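Local coordinates for assembly chaperone of ribosomal protein L4 (Acl4) (Chaetomium thermophilum, PDB 5TQB) that probably binds ribosomal protein L4 as its dedicated assembly chaperone, using a scaffold of stacked TPR-type helix pairs, at residues B[51-54]-B[60-63]; B[302-307]-B[330-335]; B[194-199]-B[239-244]; B[226-231]-B[259-264]; B[111-116]-B[146-151]. All blocks are in the same frame, centred on the assembly; numbering follows the deposited sequence.

All five contacts join helices of a mainly helical chain without strands. Contacts 1 to 4 each have an apolar pair, while in contact 5 leucines meet a threonine hydroxyl and a guanidinium. Contacts 3, 4 and 5 are buried, whereas contacts 1 and 2 are partly buried; contact 2, the outermost, ends in an arginine and an isoleucine that are exposed. Contacts 3 and 4 both use helix 228-240, one near its end and the other at its start, and their polar groups reach another protein chain. Contact 4 also touches contact 2, through helices 262-281 and 291-313. Contact 1 joins neighbouring helices within the predicted repeat. Contact 2 alone has no other protein chain against its segments.

Contact 1 of 5, residues B[51-54]-B[60-63]; sequences IHVE and AARN
His52 of helix 41-54 lies against Ala60 and Ala61 of helix 58-71, where the two helices come close enough for the CA atoms of His52 and Ala61 to stand 5.1 Å apart. The side chain of His52 starts at this narrow point: its CB is 3.9 Å from Ala61 N and 4.1 Å from Ala60 CB. CG then lies beside the backbone N, anti to the carbonyl carbon (chi1 -75°), which carries the imidazole along the Ala60 methyl. CG is 4.0 Å from Ala60 CB, and CD2 makes the nearest approach, at 3.6 Å from the same methyl, which meets the ring obliquely. On the other branch of the ring, ND1 is hydrogen-bonded to Leu48 O, one turn earlier in the same helix, and the ring also meets Tyr64 with the planes at about 40°. Next along the helix, Val53 sends CG2 to Ala61 CB at 3.7 Å; Trp90 of helix 86-94 packs on Val53, and Leu94 on Ala61. Across the two segments the contact is therefore van der Waals in kind: alanine methyls permit the close approach, while the polar nitrogen ND1 is satisfied within its own helix.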
# COMPACT_ATOMS: atom_id res chain seq x y z
N ILE B 51 -14.34 -9.50 -7.57
CA ILE B 51 -13.60 -10.76 -7.50
C ILE B 51 -12.74 -10.95 -8.74
O ILE B 51 -11.58 -11.33 -8.64
CB ILE B 51 -14.55 -11.96 -7.33
CG1 ILE B 51 -15.19 -11.92 -5.94
CG2 ILE B 51 -13.79 -13.28 -7.49
CD1 ILE B 51 -16.42 -12.82 -5.79
N HIS B 52 -13.32 -10.70 -9.90
CA HIS B 52 -12.61 -10.91 -11.15
C HIS B 52 -11.58 -9.81 -11.40
O HIS B 52 -10.64 -10.02 -12.17
CB HIS B 52 -13.60 -11.05 -12.30
CG HIS B 52 -14.30 -12.37 -12.32
ND1 HIS B 52 -15.35 -12.67 -11.47
CD2 HIS B 52 -14.08 -13.49 -13.05
CE1 HIS B 52 -15.75 -13.91 -11.70
NE2 HIS B 52 -15.00 -14.43 -12.65
N VAL B 53 -11.74 -8.67 -10.75
CA VAL B 53 -10.72 -7.63 -10.79
C VAL B 53 -9.51 -8.12 -10.02
O VAL B 53 -8.38 -8.02 -10.49
CB VAL B 53 -11.22 -6.30 -10.17
CG1 VAL B 53 -10.09 -5.50 -9.53
CG2 VAL B 53 -11.93 -5.46 -11.22
N GLU B 54 -9.76 -8.65 -8.83
CA GLU B 54 -8.70 -9.16 -7.98
C GLU B 54 -8.01 -10.36 -8.64
O GLU B 54 -6.85 -10.65 -8.34
CB GLU B 54 -9.25 -9.55 -6.61
CG GLU B 54 -9.98 -8.41 -5.91
CD GLU B 54 -9.23 -7.88 -4.70
OE1 GLU B 54 -9.29 -6.66 -4.44
OE2 GLU B 54 -8.58 -8.69 -4.00
N ALA B 60 -13.88 -10.09 -17.78
CA ALA B 60 -14.98 -10.66 -17.00
C ALA B 60 -15.50 -9.60 -16.05
O ALA B 60 -16.70 -9.44 -15.87
CB ALA B 60 -14.51 -11.89 -16.24
N ALA B 61 -14.57 -8.88 -15.44
CA ALA B 61 -14.91 -7.81 -14.51
C ALA B 61 -15.77 -6.73 -15.16
O ALA B 61 -16.71 -6.22 -14.55
CB ALA B 61 -13.66 -7.21 -13.92
N ARG B 62 -15.45 -6.38 -16.41
CA ARG B 62 -16.19 -5.35 -17.12
C ARG B 62 -17.63 -5.79 -17.38
O ARG B 62 -18.57 -5.03 -17.18
CB ARG B 62 -15.50 -4.99 -18.44
CG ARG B 62 -16.19 -3.85 -19.19
CD ARG B 62 -15.50 -3.51 -20.53
NE ARG B 62 -14.08 -3.22 -20.37
CZ ARG B 62 -13.09 -4.07 -20.65
NH1 ARG B 62 -13.34 -5.29 -21.10
NH2 ARG B 62 -11.83 -3.69 -20.46
N ASN B 63 -17.79 -7.03 -17.83
CA ASN B 63 -19.12 -7.56 -18.12
C ASN B 63 -20.01 -7.63 -16.87
O ASN B 63 -21.20 -7.34 -16.93
CB ASN B 63 -19.00 -8.95 -18.77
CG ASN B 63 -18.28 -8.90 -20.10
OD1 ASN B 63 -18.48 -7.99 -20.90
ND2 ASN B 63 -17.41 -9.89 -20.34

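Contact 2 of 5, residues B[302-307]-B[330-335]; sequences WLRQCL and SIIGEL. With EDO (1,2-ethanediol), chain G.
In the C-terminal helical hairpin, formed by helix 291-313 and helix 318-333, Leu303 meets Ile331 and Arg304 meets Ile332. The two segments stay well apart, the CA atoms of Leu303 and Ile331 being 10.6 Å from each other, so extended side chains must bridge the gap. The buried pair does so through methyls alone: Leu303 CD1 and Ile331 CD1 are 4.5 Å apart, a light touch. Leu327 and Ile328 also pack on Leu303, and Tyr273 and Trp296 on Ile331, so this pair belongs to a wider apolar layer.

Nearer the surface, Arg304 bends about its CB-CG bond (chi2 -98°), which brings the guanidinium toward helix 318-333. Ile332 CD1 comes to the edge of that group, near its plane, 3.9 Å from Arg304 NH2, and the two side chains cross at about a right angle. Gln305 points elsewhere: its NE2 gives a weak hydrogen bond of 3.0 Å to O2 of 1,2-ethanediol (chain G), probably a leftover of crystallisation. Trp302 turns toward the neighbouring helices, stacking edge-to-face with Trp265 and forming a cation-pi contact with Arg272. An aliphatic interior with an exposed arginine-isoleucine contact at its margin is consistent with the helical hairpin that ends this chain, as in helical-repeat proteins.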
# COMPACT_ATOMS: atom_id res chain seq x y z
N TRP B 302 20.00 0.18 -5.83
CA TRP B 302 18.58 0.16 -6.13
C TRP B 302 18.33 -0.28 -7.57
O TRP B 302 17.43 -1.07 -7.85
CB TRP B 302 17.95 1.53 -5.87
CG TRP B 302 17.61 1.77 -4.43
CD1 TRP B 302 18.47 1.97 -3.40
CD2 TRP B 302 16.29 1.86 -3.86
NE1 TRP B 302 17.79 2.17 -2.22
CE2 TRP B 302 16.44 2.10 -2.48
CE3 TRP B 302 15.00 1.74 -4.39
CZ2 TRP B 302 15.35 2.24 -1.62
CZ3 TRP B 302 13.92 1.88 -3.53
CH2 TRP B 302 14.10 2.12 -2.17
N LEU B 303 19.15 0.23 -8.49
CA LEU B 303 18.95 -0.04 -9.91
C LEU B 303 19.38 -1.46 -10.28
O LEU B 303 18.76 -2.10 -11.12
CB LEU B 303 19.71 0.98 -10.76
CG LEU B 303 19.20 2.42 -10.70
CD1 LEU B 303 20.17 3.35 -11.42
CD2 LEU B 303 17.80 2.55 -11.29
N ARG B 304 20.45 -1.93 -9.66
CA ARG B 304 20.87 -3.32 -9.82
C ARG B 304 19.72 -4.21 -9.38
O ARG B 304 19.34 -5.15 -10.08
CB ARG B 304 22.12 -3.62 -9.00
CG ARG B 304 23.40 -2.99 -9.58
CD ARG B 304 24.20 -3.99 -10.40
NE ARG B 304 25.33 -3.36 -11.08
CZ ARG B 304 26.49 -3.07 -10.51
NH1 ARG B 304 26.71 -3.35 -9.22
NH2 ARG B 304 27.45 -2.50 -11.22
N GLN B 305 19.15 -3.89 -8.22
CA GLN B 305 18.07 -4.68 -7.65
C GLN B 305 16.82 -4.58 -8.51
O GLN B 305 16.04 -5.52 -8.59
CB GLN B 305 17.77 -4.21 -6.23
CG GLN B 305 16.76 -5.08 -5.49
CD GLN B 305 17.24 -6.50 -5.30
OE1 GLN B 305 18.44 -6.77 -5.26
NE2 GLN B 305 16.29 -7.43 -5.18
N CYS B 306 16.64 -3.43 -9.17
CA CYS B 306 15.52 -3.26 -10.07
C CYS B 306 15.61 -4.26 -11.22
O CYS B 306 14.66 -4.99 -11.50
CB CYS B 306 15.47 -1.83 -10.62
SG CYS B 306 14.34 -1.60 -12.01
N LEU B 307 16.77 -4.32 -11.87
CA LEU B 307 16.97 -5.24 -12.99
C LEU B 307 16.89 -6.69 -12.54
O LEU B 307 16.47 -7.56 -13.30
CB LEU B 307 18.33 -5.00 -13.67
CG LEU B 307 18.48 -3.91 -14.74
CD1 LEU B 307 17.29 -3.85 -15.70
CD2 LEU B 307 18.71 -2.56 -14.09
N SER B 330 26.29 4.80 -16.34
CA SER B 330 26.66 6.18 -16.10
C SER B 330 27.35 6.39 -14.75
O SER B 330 28.39 7.04 -14.68
CB SER B 330 25.42 7.07 -16.18
OG SER B 330 25.65 8.31 -15.54
N ILE B 331 26.76 5.85 -13.69
CA ILE B 331 27.34 5.94 -12.35
C ILE B 331 28.73 5.31 -12.33
O ILE B 331 29.63 5.80 -11.64
CB ILE B 331 26.45 5.25 -11.30
CG1 ILE B 331 25.12 5.99 -11.15
CG2 ILE B 331 27.14 5.22 -9.93
CD1 ILE B 331 24.08 5.22 -10.36
N ILE B 332 28.90 4.23 -13.08
CA ILE B 332 30.17 3.51 -13.12
C ILE B 332 31.27 4.37 -13.72
O ILE B 332 32.38 4.42 -13.19
CB ILE B 332 30.03 2.21 -13.93
CG1 ILE B 332 29.27 1.17 -13.10
CG2 ILE B 332 31.40 1.65 -14.33
CD1 ILE B 332 28.88 -0.08 -13.86
N GLY B 333 30.96 5.06 -14.81
CA GLY B 333 31.93 5.88 -15.50
C GLY B 333 32.48 7.00 -14.63
O GLY B 333 33.64 7.39 -14.77
N GLU B 334 31.65 7.50 -13.73
CA GLU B 334 32.02 8.62 -12.88
C GLU B 334 32.63 8.17 -11.55
O GLU B 334 33.04 9.01 -10.75
CB GLU B 334 30.80 9.49 -12.59
CG GLU B 334 30.00 9.89 -13.82
CD GLU B 334 30.80 10.72 -14.81
OE1 GLU B 334 30.92 10.30 -15.98
OE2 GLU B 334 31.32 11.79 -14.41
N LEU B 335 32.69 6.86 -11.33
CA LEU B 335 33.19 6.31 -10.08
C LEU B 335 32.42 6.88 -8.89
O LEU B 335 31.22 6.65 -8.75
CB LEU B 335 34.69 6.58 -9.93
CG LEU B 335 35.41 6.12 -8.65
CD1 LEU B 335 35.35 7.18 -7.55
CD2 LEU B 335 34.86 4.79 -8.14
C1 EDO G . 15.40 -7.34 -1.62
O1 EDO G . 14.63 -6.47 -0.82
C2 EDO G . 14.50 -8.30 -2.37
O2 EDO G . 13.84 -7.62 -3.42

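Contact 3 of 5, residues B[194-199]-B[239-244]; sequences VRISQE and IEVDME
The carboxylate of Glu240 stands beyond a CG that lies 3.8 Å from Ile196 CG2. Both of its oxygens are held outside the two segments, by another protein chain: each takes a backbone hydrogen bond, and OE2 also pairs with a basic side chain of that chain. Away from the interface, two other flat groups meet at the end of helix 185-197: Arg195 NH1 gives a 2.9 Å hydrogen bond to Gln198 OE1, which receives it on a lone pair in the carbonyl plane, with a C=O...donor angle of 139°. The acceptor sits 29° out of the guanidinium plane, and Glu171 takes a salt bridge from the same NH1.

Ile196 carries the contact with both of its branches. CG1 meets Val241 CG1 at 3.6 Å and CD1 touches the same methyl at 3.8 Å, the two side chains crossing at about a right angle. With CG anti to the backbone N and a bend at chi2 (74°), Glu240 lays its aliphatic part beside Ile196 and still turns the charge toward the partner chain. Cutting Ile196 back to alanine would probably open a gap beside Val241 CG1 and the Glu240 CG methylene. Ala204 and Leu237 pack on Ile196, while Leu208 covers Val241.

Both helices stop here in Schellman motifs. Glu199 N bonds to Ile196 O at 3.0 Å and Arg200 N to Arg195 O; in the second, Met243 N bonds to Leu238 O, and Asp242 N only weakly to Ile239 O. Two capped helix ends meeting through aliphatic side chains are consistent with a stack of helical hairpins, here bordering a protein-binding surface.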
# COMPACT_ATOMS: atom_id res chain seq x y z
N VAL B 194 -1.65 19.30 -11.22
CA VAL B 194 -2.11 20.40 -12.06
C VAL B 194 -1.09 21.54 -12.10
O VAL B 194 -0.70 22.00 -13.17
CB VAL B 194 -3.47 20.95 -11.57
CG1 VAL B 194 -3.89 22.19 -12.36
CG2 VAL B 194 -4.55 19.87 -11.66
N ARG B 195 -0.68 21.99 -10.92
CA ARG B 195 0.27 23.10 -10.79
C ARG B 195 1.55 22.89 -11.62
O ARG B 195 1.99 23.81 -12.32
CB ARG B 195 0.63 23.30 -9.31
CG ARG B 195 -0.53 23.83 -8.47
CD ARG B 195 -0.77 25.31 -8.71
NE ARG B 195 -1.89 25.82 -7.92
CZ ARG B 195 -3.16 25.77 -8.29
NH1 ARG B 195 -3.51 25.22 -9.44
NH2 ARG B 195 -4.10 26.27 -7.49
N ILE B 196 2.12 21.69 -11.54
CA ILE B 196 3.32 21.34 -12.30
C ILE B 196 3.11 21.63 -13.78
O ILE B 196 3.94 22.28 -14.42
CB ILE B 196 3.69 19.85 -12.12
CG1 ILE B 196 4.13 19.57 -10.69
CG2 ILE B 196 4.82 19.45 -13.07
CD1 ILE B 196 4.16 18.09 -10.31
N SER B 197 2.00 21.14 -14.32
CA SER B 197 1.68 21.36 -15.72
C SER B 197 1.27 22.80 -16.01
O SER B 197 1.11 23.18 -17.17
CB SER B 197 0.59 20.39 -16.17
OG SER B 197 1.15 19.12 -16.45
N GLN B 198 1.11 23.60 -14.96
CA GLN B 198 0.83 25.03 -15.12
C GLN B 198 2.10 25.85 -14.93
O GLN B 198 2.04 27.07 -14.85
CB GLN B 198 -0.22 25.49 -14.10
CG GLN B 198 -1.61 24.96 -14.36
CD GLN B 198 -2.58 25.38 -13.29
OE1 GLN B 198 -2.25 25.37 -12.10
NE2 GLN B 198 -3.78 25.77 -13.69
N GLU B 199 3.24 25.17 -14.85
CA GLU B 199 4.52 25.82 -14.64
C GLU B 199 4.53 26.61 -13.33
O GLU B 199 5.22 27.62 -13.20
CB GLU B 199 4.86 26.75 -15.81
CG GLU B 199 4.71 26.08 -17.18
CD GLU B 199 4.91 27.04 -18.34
OE1 GLU B 199 5.38 28.18 -18.10
OE2 GLU B 199 4.59 26.66 -19.48
N ILE B 239 9.96 13.77 -7.46
CA ILE B 239 11.20 13.87 -8.23
C ILE B 239 11.06 14.99 -9.25
O ILE B 239 12.02 15.70 -9.54
CB ILE B 239 11.52 12.54 -8.93
CG1 ILE B 239 11.71 11.43 -7.90
CG2 ILE B 239 12.80 12.66 -9.75
CD1 ILE B 239 11.67 10.04 -8.49
N GLU B 240 9.86 15.15 -9.78
CA GLU B 240 9.56 16.18 -10.77
C GLU B 240 9.91 17.57 -10.24
O GLU B 240 10.58 18.35 -10.92
CB GLU B 240 8.08 16.13 -11.15
CG GLU B 240 7.68 17.10 -12.26
CD GLU B 240 8.15 16.66 -13.64
OE1 GLU B 240 7.95 15.47 -13.98
OE2 GLU B 240 8.71 17.50 -14.38
N VAL B 241 9.46 17.88 -9.02
CA VAL B 241 9.65 19.21 -8.44
C VAL B 241 10.78 19.27 -7.41
O VAL B 241 10.75 20.09 -6.49
CB VAL B 241 8.34 19.73 -7.81
CG1 VAL B 241 7.24 19.80 -8.86
CG2 VAL B 241 7.92 18.85 -6.66
N ASP B 242 11.76 18.38 -7.56
CA ASP B 242 13.03 18.46 -6.84
C ASP B 242 12.93 18.27 -5.33
O ASP B 242 13.62 18.94 -4.56
CB ASP B 242 13.73 19.80 -7.13
CG ASP B 242 13.93 20.04 -8.61
OD1 ASP B 242 14.92 19.50 -9.17
OD2 ASP B 242 13.11 20.76 -9.22
N MSE B 243 12.06 17.36 -4.90
CA MSE B 243 11.98 16.96 -3.50
C MSE B 243 12.41 15.50 -3.37
O MSE B 243 11.65 14.65 -2.88
CB MSE B 243 10.56 17.18 -2.96
CG MSE B 243 10.28 18.62 -2.55
SE MSE B 243 8.46 18.85 -1.87
CE MSE B 243 7.55 18.66 -3.54
N GLU B 244 13.63 15.22 -3.81
CA GLU B 244 14.15 13.87 -3.82
C GLU B 244 14.32 13.33 -2.40
O GLU B 244 14.12 12.14 -2.15
CB GLU B 244 15.49 13.81 -4.56
CG GLU B 244 15.41 14.20 -6.03
CD GLU B 244 15.61 15.70 -6.28
OE1 GLU B 244 15.60 16.50 -5.32
OE2 GLU B 244 15.79 16.07 -7.46

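Contact 4 of 5, residues B[226-231]-B[259-264]; sequences PPFPSR and DLSVEV. With EDO (1,2-ethanediol), chain D; EDO (1,2-ethanediol), chain G.
Phe228, the first residue of helix 228-240, faces Ser261 at the N-cap position of helix 262-281 and Val264 in its first turn, so two helix starts meet here. With CG anti to the backbone N (chi1 -159°), the Phe228 ring extends across the gap. Its CE2 is 3.8 Å from Val264 CG2, which approaches obliquely, and 4.0 Å from Ser261 OG, which lies at the ring edge, near its plane. Ser261 OG is hydrogen-bonded to an aromatic side chain of another protein chain, and an aromatic ring of that chain also meets Phe228, with the planes at about 30°.

Behind the ring, Arg231 NH1 bonds Pro226 O at 3.0 Å, nearly along the C=O axis (170°) and in the guanidinium plane, while NH2 makes a salt bridge to Glu257. Asp259 holds 1,2-ethanediol (chain G) weakly, OD1 to O1 at 3.3 Å. Its OD2 bonds to a polar side chain of the other protein; were Asp259 replaced by alanine, that side chain would probably lose its mate. The chemistry implies a small apolar contact, with Ser261 OG and Asp259 OD2 bonded to the partner chain and Arg231 held within its own chain, as befits part of a binding surface.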
# COMPACT_ATOMS: atom_id res chain seq x y z
N PRO B 226 -2.19 6.72 2.21
CA PRO B 226 -2.69 6.47 0.86
C PRO B 226 -2.27 5.11 0.30
O PRO B 226 -1.22 4.60 0.66
CB PRO B 226 -2.07 7.60 0.02
CG PRO B 226 -1.02 8.20 0.85
CD PRO B 226 -1.37 7.95 2.28
N PRO B 227 -3.10 4.53 -0.59
CA PRO B 227 -2.77 3.23 -1.18
C PRO B 227 -1.45 3.25 -1.95
O PRO B 227 -1.03 4.31 -2.43
CB PRO B 227 -3.93 2.98 -2.15
CG PRO B 227 -5.02 3.86 -1.69
CD PRO B 227 -4.36 5.07 -1.13
N PHE B 228 -0.82 2.08 -2.06
CA PHE B 228 0.43 1.90 -2.77
C PHE B 228 0.47 2.60 -4.13
O PHE B 228 1.35 3.43 -4.37
CB PHE B 228 0.71 0.40 -2.93
CG PHE B 228 2.15 0.06 -3.17
CD1 PHE B 228 2.95 -0.39 -2.14
CD2 PHE B 228 2.70 0.17 -4.44
CE1 PHE B 228 4.28 -0.72 -2.36
CE2 PHE B 228 4.02 -0.15 -4.67
CZ PHE B 228 4.81 -0.60 -3.63
N PRO B 229 -0.49 2.30 -5.03
CA PRO B 229 -0.40 2.89 -6.37
C PRO B 229 -0.44 4.42 -6.34
O PRO B 229 0.21 5.07 -7.14
CB PRO B 229 -1.65 2.34 -7.08
CG PRO B 229 -2.04 1.15 -6.31
CD PRO B 229 -1.72 1.50 -4.89
N SER B 230 -1.19 4.96 -5.39
CA SER B 230 -1.29 6.40 -5.22
C SER B 230 0.04 7.00 -4.75
O SER B 230 0.37 8.14 -5.09
CB SER B 230 -2.41 6.72 -4.23
OG SER B 230 -2.58 8.12 -4.07
N ARG B 231 0.81 6.22 -3.99
CA ARG B 231 2.10 6.69 -3.49
C ARG B 231 3.19 6.57 -4.55
O ARG B 231 4.22 7.24 -4.46
CB ARG B 231 2.50 5.94 -2.22
CG ARG B 231 2.04 6.62 -0.93
CD ARG B 231 1.54 5.62 0.08
NE ARG B 231 2.62 4.83 0.65
CZ ARG B 231 2.48 3.61 1.14
NH1 ARG B 231 1.30 3.00 1.15
NH2 ARG B 231 3.54 2.99 1.63
N ASP B 259 8.79 -5.58 -1.98
CA ASP B 259 10.12 -5.47 -2.55
C ASP B 259 10.22 -6.20 -3.89
O ASP B 259 11.31 -6.36 -4.44
CB ASP B 259 11.19 -5.96 -1.57
CG ASP B 259 11.07 -7.43 -1.24
OD1 ASP B 259 11.65 -7.85 -0.22
OD2 ASP B 259 10.40 -8.17 -2.01
N LEU B 260 9.07 -6.62 -4.42
CA LEU B 260 9.01 -7.17 -5.78
C LEU B 260 8.43 -6.14 -6.76
O LEU B 260 8.00 -6.49 -7.86
CB LEU B 260 8.21 -8.47 -5.80
CG LEU B 260 8.88 -9.61 -5.02
CD1 LEU B 260 7.94 -10.81 -4.87
CD2 LEU B 260 10.18 -10.04 -5.68
N SER B 261 8.42 -4.88 -6.35
CA SER B 261 7.91 -3.80 -7.18
C SER B 261 9.01 -3.20 -8.04
O SER B 261 9.79 -2.37 -7.57
CB SER B 261 7.28 -2.71 -6.31
OG SER B 261 6.78 -1.67 -7.11
N VAL B 262 9.05 -3.61 -9.30
CA VAL B 262 10.08 -3.17 -10.23
C VAL B 262 10.11 -1.65 -10.31
O VAL B 262 11.18 -1.03 -10.21
CB VAL B 262 9.84 -3.74 -11.64
CG1 VAL B 262 10.89 -3.20 -12.64
CG2 VAL B 262 9.89 -5.25 -11.60
N GLU B 263 8.94 -1.06 -10.50
CA GLU B 263 8.82 0.36 -10.75
C GLU B 263 9.27 1.19 -9.55
O GLU B 263 9.75 2.31 -9.71
CB GLU B 263 7.38 0.71 -11.14
CG GLU B 263 7.21 2.13 -11.65
CD GLU B 263 6.01 2.28 -12.58
OE1 GLU B 263 5.58 3.43 -12.80
OE2 GLU B 263 5.51 1.26 -13.10
N VAL B 264 9.14 0.63 -8.35
CA VAL B 264 9.56 1.34 -7.15
C VAL B 264 11.07 1.27 -6.96
O VAL B 264 11.68 2.23 -6.48
CB VAL B 264 8.81 0.85 -5.91
CG1 VAL B 264 9.38 1.48 -4.64
CG2 VAL B 264 7.34 1.20 -6.04
C1 EDO D . -2.50 -0.20 0.29
O1 EDO D . -1.11 0.05 0.33
C2 EDO D . -2.94 -0.38 -1.15
O2 EDO D . -4.34 -0.59 -1.18
C1 EDO G . 15.40 -7.34 -1.62
O1 EDO G . 14.63 -6.47 -0.82
C2 EDO G . 14.50 -8.30 -2.37
O2 EDO G . 13.84 -7.62 -3.42

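Contact 5 of 5, residues B[111-116]-B[146-151]; sequences TVLRAQ and AETLCA. With EDO (1,2-ethanediol), chain I.
Glu147 OE2, beside the Thr148 that touches Leu113, has several partners: a salt bridge from Arg144 NH2, a hydrogen bond from Trp184 NE1 and a weak 3.4 Å bond from O1 of 1,2-ethanediol (chain I). The other hydroxyl of this probable crystallisation additive, O2, bonds to Glu147 OE1 at 3.0 Å. The arginine and the indole N-H are likely to favour the charged carboxylate.

Across the helices the meeting is lighter. Leu113 CD1 lies 3.8 Å from Thr148 OG1, the two side chains crossing at a slant. With OG1 beside the backbone N (chi1 -63°), the threonine hydroxyl is hydrogen-bonded to Arg144 O in its own helix, while OG1 also touches Leu113 CD1. One residue further on, Leu149 CD2 comes obliquely to the Arg114 guanidinium, 4.4 Å from NH1, which pairs with Glu176 in a salt bridge. Helix 166-180, the source of that glutamate, also places Leu173 on Leu149. The segments run roughly antiparallel with their nearest CA atoms, of Leu113 and Thr148, 9.5 Å apart, a spacing bridged by side chains in the long helical hairpin of helices 100-125 and 131-156, as in alpha-helical repeat scaffolds.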
# COMPACT_ATOMS: atom_id res chain seq x y z
N THR B 111 -22.24 11.58 -9.36
CA THR B 111 -23.64 11.95 -9.14
C THR B 111 -24.26 11.11 -8.03
O THR B 111 -24.93 11.64 -7.14
CB THR B 111 -24.49 11.77 -10.42
OG1 THR B 111 -23.97 12.61 -11.46
CG2 THR B 111 -25.94 12.14 -10.18
N VAL B 112 -24.05 9.80 -8.08
CA VAL B 112 -24.57 8.89 -7.06
C VAL B 112 -23.98 9.23 -5.70
O VAL B 112 -24.69 9.31 -4.71
CB VAL B 112 -24.27 7.42 -7.41
CG1 VAL B 112 -24.73 6.49 -6.29
CG2 VAL B 112 -24.95 7.04 -8.72
N LEU B 113 -22.66 9.42 -5.67
CA LEU B 113 -21.97 9.76 -4.43
C LEU B 113 -22.48 11.06 -3.81
O LEU B 113 -22.73 11.12 -2.61
CB LEU B 113 -20.46 9.86 -4.66
CG LEU B 113 -19.71 8.55 -4.86
CD1 LEU B 113 -18.31 8.80 -5.40
CD2 LEU B 113 -19.65 7.76 -3.56
N ARG B 114 -22.64 12.10 -4.63
CA ARG B 114 -23.09 13.39 -4.12
C ARG B 114 -24.48 13.31 -3.50
O ARG B 114 -24.75 13.98 -2.50
CB ARG B 114 -23.08 14.44 -5.23
CG ARG B 114 -21.90 15.38 -5.15
CD ARG B 114 -22.01 16.48 -6.18
NE ARG B 114 -21.81 15.97 -7.54
CZ ARG B 114 -20.70 16.13 -8.25
NH1 ARG B 114 -19.66 16.79 -7.76
NH2 ARG B 114 -20.63 15.63 -9.48
N ALA B 115 -25.35 12.50 -4.09
CA ALA B 115 -26.70 12.31 -3.56
C ALA B 115 -26.67 11.57 -2.22
O ALA B 115 -27.40 11.92 -1.30
CB ALA B 115 -27.56 11.55 -4.56
N GLN B 116 -25.82 10.55 -2.13
CA GLN B 116 -25.66 9.79 -0.89
C GLN B 116 -25.10 10.67 0.23
O GLN B 116 -25.58 10.62 1.36
CB GLN B 116 -24.73 8.60 -1.12
CG GLN B 116 -25.33 7.52 -1.99
CD GLN B 116 -24.35 6.40 -2.27
OE1 GLN B 116 -23.14 6.58 -2.16
NE2 GLN B 116 -24.87 5.24 -2.64
N ALA B 146 -13.96 12.84 -3.81
CA ALA B 146 -12.77 13.64 -4.08
C ALA B 146 -11.82 12.88 -4.99
O ALA B 146 -11.25 13.43 -5.93
CB ALA B 146 -12.09 14.00 -2.78
N GLU B 147 -11.66 11.59 -4.70
CA GLU B 147 -10.82 10.72 -5.50
C GLU B 147 -11.38 10.57 -6.92
O GLU B 147 -10.63 10.38 -7.87
CB GLU B 147 -10.68 9.35 -4.84
CG GLU B 147 -9.85 9.35 -3.56
CD GLU B 147 -10.16 8.16 -2.63
OE1 GLU B 147 -10.81 7.19 -3.09
OE2 GLU B 147 -9.77 8.21 -1.45
N THR B 148 -12.70 10.64 -7.05
CA THR B 148 -13.35 10.52 -8.35
C THR B 148 -13.07 11.76 -9.19
O THR B 148 -12.82 11.67 -10.40
CB THR B 148 -14.87 10.33 -8.21
OG1 THR B 148 -15.13 9.10 -7.51
CG2 THR B 148 -15.55 10.28 -9.56
N LEU B 149 -13.12 12.92 -8.55
CA LEU B 149 -12.86 14.17 -9.26
C LEU B 149 -11.41 14.17 -9.71
O LEU B 149 -11.09 14.55 -10.83
CB LEU B 149 -13.19 15.37 -8.37
CG LEU B 149 -14.63 15.40 -7.84
CD1 LEU B 149 -14.86 16.60 -6.94
CD2 LEU B 149 -15.64 15.38 -8.96
N CYS B 150 -10.53 13.70 -8.83
CA CYS B 150 -9.11 13.60 -9.14
C CYS B 150 -8.89 12.63 -10.29
O CYS B 150 -8.04 12.86 -11.15
CB CYS B 150 -8.32 13.14 -7.92
SG CYS B 150 -8.16 14.40 -6.62
N ALA B 151 -9.66 11.55 -10.32
CA ALA B 151 -9.54 10.60 -11.41
C ALA B 151 -9.86 11.28 -12.74
O ALA B 151 -9.22 11.00 -13.76
CB ALA B 151 -10.44 9.41 -11.19
C1 EDO I . -9.22 4.43 -2.27
O1 EDO I . -8.12 5.27 -1.98
C2 EDO I . -9.22 4.12 -3.75
O2 EDO I . -8.90 5.29 -4.46